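BauA (Acinetobacter baumannii, PDB 6HCP) probably carries the ferric siderophore preacinetobactin across the outer membrane, as a TonB-dependent receptor built of a beta-barrel with a plug domain inside it. Local coordinates at residues 58-62 against 469-473; 339-345 against 373-379. All coordinates share one frame; numbering follows the deposited sequence. Where two conformers were deposited one is given.

Overall arrangement
Contact 1 joins the two parts of a TonB-dependent receptor: residues 58-62 belong to the plug, residues 469-473 to a strand of the surrounding barrel. Contact 2 lies wholly within the barrel wall, where residues 339-345 and 373-379 pair as neighbouring strands of one hairpin. The two sites lie on opposite sides of the chain's centre, with their own centres 40 Å apart and their nearest atoms about 25 Å from each other, so they do not touch. Along the sequence, contact 2 is nested within the long excursion that contact 1 closes. The plug also reaches contact 2, since F127 and Y128 meet F341 there.

Contact 1: residues 58-62 against 469-473; sequences LDTPF and ALLIK
The charged link of this contact is a salt bridge in which K473 NZ donates to D59 OD1 at 2.8 Å. The ammonium meets that oxygen on its syn side, 23° out of the carboxylate plane. K473 gets there by bending its chain twice near its end (chi3 and chi4 both 78°), which brings NZ alongside residues 58-59, 4.0 Å from L58 CB.

Van der Waals packing sets the L471 methyls on the backbone of residues 58-60. With CG anti to the backbone N (chi1 -175°), L471 brings CD1 to 3.4 Å from L58 O and 3.5 Å from D59 C, while CD2 is 3.5 Å from the same L58 O. Apolar contact comes from P61, the centre of an inverse gamma turn, which turns the CB-CG edge of its ring to the strand, with CG 3.6 Å from A469 CB and CB 4.2 Å from L471 CB. F62 adds a looser touch on A469 through CZ.

Residues 58-62 lie between strands 54-56 and 64-68 of the plug, inside the barrel. Neighbouring barrel strands hold their backbone as well: S479 bonds to L58 O, N483 to P61 O, and K518 to the carbonyls of T60 and F62. Strand 461-473 is paired with strands 436-451 and 478-489, and L470, directed away from the plug, touches a bound detergent.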
loop_
_atom_site.group_PDB
_atom_site.type_symbol
_atom_site.label_atom_id
_atom_site.label_comp_id
_atom_site.label_asym_id
_atom_site.label_seq_id
_atom_site.Cartn_x
_atom_site.Cartn_y
_atom_site.Cartn_z
ATOM N N LEU A 58 -11.958 17.661 -36.914
ATOM C CA LEU A 58 -12.967 17.148 -37.845
ATOM C C LEU A 58 -12.573 17.367 -39.314
ATOM O O LEU A 58 -13.268 16.877 -40.220
ATOM C CB LEU A 58 -14.309 17.834 -37.590
ATOM C CG LEU A 58 -15.031 17.401 -36.324
ATOM C CD1 LEU A 58 -16.307 18.227 -36.161
ATOM C CD2 LEU A 58 -15.334 15.916 -36.359
ATOM N N ASP A 59 -11.501 18.112 -39.550
ATOM C CA ASP A 59 -11.034 18.369 -40.925
ATOM C C ASP A 59 -9.795 17.520 -41.260
ATOM O O ASP A 59 -9.161 17.740 -42.280
ATOM C CB ASP A 59 -10.663 19.833 -41.106
ATOM C CG ASP A 59 -11.839 20.785 -40.992
ATOM O OD1 ASP A 59 -12.958 20.352 -41.297
ATOM O OD2 ASP A 59 -11.614 21.938 -40.556
ATOM N N THR A 60 -9.382 16.639 -40.343
ATOM C CA THR A 60 -8.110 15.915 -40.493
ATOM C C THR A 60 -8.395 14.455 -40.827
ATOM O O THR A 60 -8.952 13.723 -39.997
ATOM C CB THR A 60 -7.276 16.009 -39.217
ATOM O OG1 THR A 60 -6.988 17.378 -38.932
ATOM C CG2 THR A 60 -5.964 15.258 -39.333
ATOM N N PRO A 61 -8.031 13.981 -42.041
ATOM C CA PRO A 61 -8.303 12.601 -42.448
ATOM C C PRO A 61 -7.187 11.650 -41.992
ATOM O O PRO A 61 -6.748 10.776 -42.739
ATOM C CB PRO A 61 -8.354 12.702 -43.968
ATOM C CG PRO A 61 -7.332 13.773 -44.273
ATOM C CD PRO A 61 -7.399 14.760 -43.120
ATOM N N PHE A 62 -6.826 11.796 -40.720
ATOM C CA PHE A 62 -5.839 10.983 -40.018
ATOM C C PHE A 62 -6.280 10.926 -38.558
ATOM O O PHE A 62 -7.056 11.796 -38.128
ATOM C CB PHE A 62 -4.448 11.617 -40.099
ATOM C CG PHE A 62 -3.888 11.743 -41.489
ATOM C CD1 PHE A 62 -3.300 10.658 -42.115
ATOM C CD2 PHE A 62 -4.009 12.927 -42.193
ATOM C CE1 PHE A 62 -2.889 10.750 -43.434
ATOM C CE2 PHE A 62 -3.577 13.020 -43.500
ATOM C CZ PHE A 62 -3.018 11.935 -44.117
ATOM N N ALA A 469 -5.937 11.383 -49.447
ATOM C CA ALA A 469 -6.852 11.319 -48.332
ATOM C C ALA A 469 -8.163 12.014 -48.719
ATOM O O ALA A 469 -8.163 13.010 -49.439
ATOM C CB ALA A 469 -6.230 11.978 -47.131
ATOM N N LEU A 470 -9.270 11.471 -48.224
ATOM C CA LEU A 470 -10.589 12.012 -48.492
ATOM C C LEU A 470 -11.315 12.178 -47.164
ATOM O O LEU A 470 -11.364 11.240 -46.355
ATOM C CB LEU A 470 -11.338 11.046 -49.414
ATOM C CG LEU A 470 -12.777 11.425 -49.744
ATOM C CD1 LEU A 470 -12.817 12.783 -50.433
ATOM C CD2 LEU A 470 -13.418 10.345 -50.602
ATOM N N LEU A 471 -11.873 13.372 -46.956
ATOM C CA LEU A 471 -12.674 13.638 -45.791
ATOM C C LEU A 471 -14.044 14.201 -46.206
ATOM O O LEU A 471 -14.110 15.103 -47.024
ATOM C CB LEU A 471 -11.935 14.626 -44.898
ATOM C CG LEU A 471 -12.663 14.879 -43.582
ATOM C CD1 LEU A 471 -11.723 14.802 -42.407
ATOM C CD2 LEU A 471 -13.412 16.202 -43.628
ATOM N N ILE A 472 -15.107 13.607 -45.660
ATOM C CA ILE A 472 -16.474 14.051 -45.871
ATOM C C ILE A 472 -17.074 14.477 -44.523
ATOM O O ILE A 472 -17.131 13.690 -43.572
ATOM C CB ILE A 472 -17.309 12.956 -46.541
ATOM C CG1 ILE A 472 -16.742 12.563 -47.909
ATOM C CG2 ILE A 472 -18.770 13.402 -46.627
ATOM C CD1 ILE A 472 -17.317 11.278 -48.458
ATOM N N LYS A 473 -17.482 15.743 -44.451
ATOM C CA LYS A 473 -18.219 16.262 -43.309
ATOM C C LYS A 473 -19.695 15.921 -43.486
ATOM O O LYS A 473 -20.407 16.634 -44.157
ATOM C CB LYS A 473 -17.982 17.765 -43.177
ATOM C CG LYS A 473 -16.531 18.166 -42.968
ATOM C CD LYS A 473 -16.272 19.651 -42.971
ATOM C CE LYS A 473 -16.644 20.332 -41.670
ATOM N NZ LYS A 473 -15.627 20.105 -40.617
#

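Contact 2: residues 339-345 against 373-379. With EDO (1,2-ethanediol), chain L; EDO (1,2-ethanediol), chain F.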
loop_
_atom_site.group_PDB
_atom_site.type_symbol
_atom_site.label_atom_id
_atom_site.label_comp_id
_atom_site.label_asym_id
_atom_site.label_seq_id
_atom_site.Cartn_x
_atom_site.Cartn_y
_atom_site.Cartn_z
ATOM N N LEU A 339 29.707 1.905 -24.447
ATOM C CA LEU A 339 29.388 2.548 -25.711
ATOM C C LEU A 339 29.345 4.050 -25.492
ATOM O O LEU A 339 28.844 4.534 -24.482
ATOM C CB LEU A 339 28.037 2.025 -26.216
ATOM C CG LEU A 339 27.484 2.712 -27.472
ATOM C CD1 LEU A 339 28.417 2.523 -28.659
ATOM C CD2 LEU A 339 26.100 2.175 -27.806
ATOM N N ALA A 340 29.889 4.799 -26.449
ATOM C CA ALA A 340 29.681 6.230 -26.485
ATOM C C ALA A 340 29.543 6.634 -27.943
ATOM O O ALA A 340 30.127 5.978 -28.822
ATOM C CB ALA A 340 30.798 7.000 -25.810
ATOM N N PHE A 341 28.690 7.627 -28.188
ATOM C CA PHE A 341 28.660 8.226 -29.514
ATOM C C PHE A 341 28.329 9.710 -29.383
ATOM O O PHE A 341 27.690 10.171 -28.427
ATOM C CB PHE A 341 27.732 7.440 -30.450
ATOM C CG PHE A 341 26.266 7.462 -30.087
ATOM C CD1 PHE A 341 25.459 8.538 -30.414
ATOM C CD2 PHE A 341 25.703 6.388 -29.420
ATOM C CE1 PHE A 341 24.111 8.556 -30.063
ATOM C CE2 PHE A 341 24.356 6.388 -29.092
ATOM C CZ PHE A 341 23.566 7.469 -29.408
ATOM N N ASP A 342 28.873 10.475 -30.330
ATOM C CA ASP A 342 28.624 11.894 -30.464
ATOM C C ASP A 342 28.048 12.122 -31.858
ATOM O O ASP A 342 28.608 11.599 -32.831
ATOM C CB ASP A 342 29.913 12.719 -30.331
ATOM C CG ASP A 342 30.634 12.554 -28.996
ATOM O OD1 ASP A 342 29.948 12.347 -27.983
ATOM O OD2 ASP A 342 31.879 12.455 -29.016
ATOM N N VAL A 343 26.965 12.883 -31.952
ATOM C CA VAL A 343 26.356 13.132 -33.260
ATOM C C VAL A 343 25.978 14.612 -33.379
ATOM O O VAL A 343 25.454 15.245 -32.435
ATOM C CB VAL A 343 25.205 12.152 -33.549
ATOM C CG1 VAL A 343 24.331 11.899 -32.355
ATOM C CG2 VAL A 343 24.366 12.522 -34.766
ATOM N N ASP A 344 26.366 15.191 -34.520
ATOM C CA ASP A 344 26.047 16.563 -34.894
ATOM C C ASP A 344 25.046 16.536 -36.055
ATOM O O ASP A 344 25.316 15.924 -37.095
ATOM C CB ASP A 344 27.308 17.322 -35.320
ATOM C CG ASP A 344 28.265 17.628 -34.179
ATOM O OD1 ASP A 344 27.796 17.771 -33.043
ATOM O OD2 ASP A 344 29.472 17.728 -34.439
ATOM N N LYS A 345 23.912 17.215 -35.862
ATOM C CA LYS A 345 22.787 17.167 -36.771
ATOM C C LYS A 345 22.509 18.579 -37.296
ATOM O O LYS A 345 22.565 19.543 -36.540
ATOM C CB LYS A 345 21.549 16.637 -36.039
ATOM C CG LYS A 345 21.589 15.171 -35.634
ATOM C CD LYS A 345 20.639 14.797 -34.490
ATOM C CE LYS A 345 21.370 14.806 -33.157
ATOM N NZ LYS A 345 20.497 15.183 -32.026
ATOM N N ASN A 373 21.202 16.259 -42.271
ATOM C CA ASN A 373 22.538 15.681 -42.308
ATOM C C ASN A 373 23.005 15.458 -40.871
ATOM O O ASN A 373 22.794 16.311 -40.017
ATOM C CB ASN A 373 23.542 16.562 -43.062
ATOM C CG ASN A 373 24.933 15.960 -43.102
ATOM O OD1 ASN A 373 25.194 15.022 -43.856
ATOM N ND2 ASN A 373 25.806 16.417 -42.221
ATOM N N HIS A 374 23.670 14.330 -40.631
ATOM C CA HIS A 374 24.405 14.168 -39.382
ATOM C C HIS A 374 25.771 13.553 -39.654
ATOM O O HIS A 374 25.970 12.835 -40.632
ATOM C CB HIS A 374 23.580 13.407 -38.321
ATOM C CG HIS A 374 23.574 11.921 -38.410
ATOM N ND1 HIS A 374 22.393 11.205 -38.308
ATOM C CD2 HIS A 374 24.574 11.009 -38.389
ATOM C CE1 HIS A 374 22.676 9.912 -38.284
ATOM N NE2 HIS A 374 24.016 9.764 -38.319
ATOM N N THR A 375 26.707 13.880 -38.760
ATOM C CA THR A 375 27.974 13.217 -38.652
ATOM C C THR A 375 28.092 12.664 -37.234
ATOM O O THR A 375 27.622 13.298 -36.296
ATOM C CB THR A 375 29.132 14.177 -38.963
ATOM O OG1 THR A 375 29.133 15.205 -37.974
ATOM C CG2 THR A 375 29.008 14.798 -40.337
ATOM N N GLN A 376 28.673 11.472 -37.121
ATOM C CA GLN A 376 28.690 10.731 -35.870
ATOM C C GLN A 376 30.060 10.067 -35.688
ATOM O O GLN A 376 30.674 9.599 -36.632
ATOM C CB GLN A 376 27.559 9.707 -35.879
ATOM C CG GLN A 376 27.426 8.901 -34.592
ATOM C CD GLN A 376 26.092 8.194 -34.522
ATOM O OE1 GLN A 376 25.067 8.756 -34.910
ATOM N NE2 GLN A 376 26.116 6.939 -34.106
ATOM N N ASP A 377 30.491 9.984 -34.431
ATOM C CA ASP A 377 31.585 9.135 -34.007
ATOM C C ASP A 377 31.072 8.146 -32.956
ATOM O O ASP A 377 30.423 8.556 -32.001
ATOM C CB ASP A 377 32.704 9.984 -33.407
ATOM C CG ASP A 377 33.418 10.854 -34.434
ATOM O OD1 ASP A 377 33.670 10.353 -35.532
ATOM O OD2 ASP A 377 33.664 12.028 -34.126
ATOM N N ASP A 378 31.422 6.872 -33.136
ATOM C CA ASP A 378 31.127 5.815 -32.209
ATOM C C ASP A 378 32.415 5.352 -31.517
ATOM O O ASP A 378 33.441 5.176 -32.164
ATOM C CB ASP A 378 30.500 4.619 -32.923
ATOM C CG ASP A 378 29.006 4.755 -33.143
ATOM O OD1 ASP A 378 28.595 5.679 -33.861
ATOM O OD2 ASP A 378 28.291 3.880 -32.666
ATOM N N TYR A 379 32.267 4.983 -30.242
ATOM C CA TYR A 379 33.308 4.439 -29.391
ATOM C C TYR A 379 32.717 3.252 -28.643
ATOM O O TYR A 379 31.525 3.265 -28.322
ATOM C CB TYR A 379 33.748 5.461 -28.345
ATOM C CG TYR A 379 34.189 6.792 -28.869
ATOM C CD1 TYR A 379 33.274 7.710 -29.348
ATOM C CD2 TYR A 379 35.535 7.139 -28.896
ATOM C CE1 TYR A 379 33.671 8.934 -29.853
ATOM C CE2 TYR A 379 35.953 8.339 -29.447
ATOM C CZ TYR A 379 35.021 9.247 -29.908
ATOM O OH TYR A 379 35.422 10.455 -30.398
HETATM C C1 EDO L . 31.431 14.399 -33.441
HETATM O O1 EDO L . 30.985 15.754 -33.354
HETATM C C2 EDO L . 30.654 13.734 -34.562
HETATM O O2 EDO L . 30.654 14.554 -35.736
HETATM C C1 EDO F . 22.393 5.583 -32.790
HETATM O O1 EDO F . 23.278 5.797 -33.884
HETATM C C2 EDO F . 22.757 4.272 -32.125
HETATM O O2 EDO F . 24.168 4.147 -32.184
HETATM O O HOH W 1 33.715 12.240 -31.019
#
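Y379, D342 and Q376 carry much of this antiparallel strand pairing. Y379 pairs with A340 through two backbone bonds; the one from Y379 N to A340 O is 2.8 Å long. The tyrosine ring turns its edge to the same A340 O, which lies near the ring plane 3.6 Å from CD1, and CB packs on A340 CB. Its OH shares a water with D342 OD2 and D377 OD2, and the water donates to both carboxylates. The water thus links two carboxylates, probably both charged, whose OD2 atoms stand 5.4 Å apart, and may ease their repulsion.

D342 exchanges backbone bonds with D377, and its OD2 comes within 4.0 Å of Y379 CE1, obliquely, the carboxylate and ring planes 57° apart. On this face, that of A340, D342, D344, T375, D377 and Y379, an ethanediol probably from the crystallisation liquor is hydrogen-bonded through O2 to T375 OG1.

On the face of F341, V343, K345, H374, Q376 and D378, Q376, with CG anti to the backbone N (chi1 -177°) and the chain extended beyond, reaches across toward F341 and V343. The amide plane is 22° from that of the F341 ring. NE2 donates to D378 OD1 on its syn side (2.8 Å) and to O1 of a second ethanediol (3.1 Å), which also lies over one face of F341. V343 CG2 makes a CH-pi contact over the H374 ring, 4.1 Å from its centroid.

The hairpin of strands 331-358 and 361-381 is flanked in the barrel by strand 302-318, where S311 and T313 bind K345 NZ, and by strand 412-431, where H415 bonds to D377 OD1.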